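Local atomic coordinates of beta-glucoside kinase (Listeria monocytogenes, PDB entry 4HTL), a protein that catalyses the ATP-dependent phosphorylation of cellobiose to cellobiose-6'-phosphate and may also regulate transcription of the cellobiose-PTS operon. Residues A[137-140]-A[145-148]. Sequence-based numbering, arbitrary orientation. Where two conformers were deposited one is given.
Sequences GGIF and LVRG
In I139 the CG2 methyl lies anti to the backbone N, while in V146 CG2 lies anti to the carbonyl carbon (CG1 takes the place anti to N, chi1 173°); these settings bring the two methyls together, I139 CG2 to V146 CG2 at 3.6 Å. Both residues branch at CB, which suits extended backbone and puts a methyl close to the main chain, so the two meet between strand 135-141 and the chain leaving strand 144-145. V146 N donates to I139 O at 2.9 Å and nearly straight (168°), and L145 CA adds a weaker CH···O contact to the same oxygen. The two backbones then draw apart, and a water accepts from I139 N and donates to V146 O, satisfying both buried groups. F140 and L145 form an antiparallel non-hydrogen-bonded pair with side chains on one face of the sheet. The F140 ring meets L145 N obliquely, CD1 3.5 Å from it, and is large enough to touch L111 and K115 of helix 106-117. The branched L145 side chain brings CD1 to 3.6 Å from I139 O and touches N108 of that helix. V146 and I139 reach N142 and L235 of the second subunit, respectively, and L145 O accepts a hydrogen bond from that N142. This is a β-hairpin at the margin of the five-stranded mixed sheet of an actin-like ATPase domain, the fold of ROK sugar kinases.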
loop_
_atom_site.group_PDB
_atom_site.type_symbol
_atom_site.label_atom_id
_atom_site.label_comp_id
_atom_site.label_asym_id
_atom_site.label_seq_id
_atom_site.Cartn_x
_atom_site.Cartn_y
_atom_site.Cartn_z
ATOM N N GLY A 137 -5.311 -9.409 4.031
ATOM C CA GLY A 137 -5.460 -8.004 3.857
ATOM C C GLY A 137 -6.573 -7.676 2.909
ATOM O O GLY A 137 -6.788 -8.371 1.911
ATOM N N GLY A 138 -7.228 -6.563 3.216
ATOM C CA GLY A 138 -8.124 -5.856 2.277
ATOM C C GLY A 138 -7.889 -4.339 2.353
ATOM O O GLY A 138 -7.600 -3.759 3.418
ATOM N N ILE A 139 -8.045 -3.689 1.206
ATOM C CA ILE A 139 -7.780 -2.252 1.058
ATOM C C ILE A 139 -9.024 -1.539 0.532
ATOM O O ILE A 139 -9.531 -1.879 -0.536
ATOM C CB ILE A 139 -6.670 -1.991 0.015
ATOM C CG1 ILE A 139 -5.378 -2.721 0.398
ATOM C CG2 ILE A 139 -6.417 -0.479 -0.188
ATOM C CD1 ILE A 139 -4.456 -3.018 -0.778
ATOM N N PHE A 140 -9.409 -0.475 1.235
ATOM C CA PHE A 140 -10.478 0.444 0.791
ATOM C C PHE A 140 -9.802 1.833 0.715
ATOM O O PHE A 140 -9.343 2.367 1.728
ATOM C CB PHE A 140 -11.640 0.417 1.768
ATOM C CG PHE A 140 -12.970 0.786 1.170
ATOM C CD1 PHE A 140 -13.619 -0.096 0.324
ATOM C CD2 PHE A 140 -13.610 1.952 1.524
ATOM C CE1 PHE A 140 -14.848 0.226 -0.214
ATOM C CE2 PHE A 140 -14.861 2.256 1.003
ATOM C CZ PHE A 140 -15.483 1.377 0.160
ATOM N N LEU A 145 -12.978 -0.588 -3.088
ATOM C CA LEU A 145 -12.052 -1.654 -2.898
ATOM C C LEU A 145 -10.887 -1.521 -3.916
ATOM O O LEU A 145 -11.107 -1.234 -5.099
ATOM C CB LEU A 145 -12.826 -2.964 -3.083
ATOM C CG LEU A 145 -12.232 -4.316 -2.860
ATOM C CD1 LEU A 145 -11.800 -4.531 -1.410
ATOM C CD2 LEU A 145 -13.264 -5.353 -3.320
ATOM N N VAL A 146 -9.673 -1.761 -3.428
ATOM C CA VAL A 146 -8.520 -1.802 -4.301
ATOM C C VAL A 146 -8.197 -3.273 -4.526
ATOM O O VAL A 146 -7.701 -3.954 -3.659
ATOM C CB VAL A 146 -7.311 -1.053 -3.715
ATOM C CG1 VAL A 146 -6.072 -1.286 -4.595
ATOM C CG2 VAL A 146 -7.621 0.437 -3.487
ATOM N N ARG A 147 -8.459 -3.750 -5.728
ATOM C CA ARG A 147 -8.237 -5.173 -6.064
ATOM C C ARG A 147 -6.896 -5.411 -6.740
ATOM O O ARG A 147 -6.416 -6.516 -6.741
ATOM C CB ARG A 147 -9.341 -5.691 -6.958
ATOM C CG ARG A 147 -10.718 -5.610 -6.340
ATOM C CD ARG A 147 -11.752 -6.208 -7.255
ATOM N NE ARG A 147 -13.109 -5.979 -6.818
ATOM C CZ ARG A 147 -13.754 -4.828 -6.980
ATOM N NH1 ARG A 147 -13.152 -3.791 -7.564
ATOM N NH2 ARG A 147 -14.989 -4.712 -6.578
ATOM N N GLY A 148 -6.355 -4.349 -7.364
ATOM C CA GLY A 148 -5.131 -4.369 -8.107
ATOM C C GLY A 148 -5.298 -4.680 -9.601
ATOM O O GLY A 148 -6.371 -5.054 -10.069
HETATM O O HOH W 1 -8.062 -5.320 -1.212
#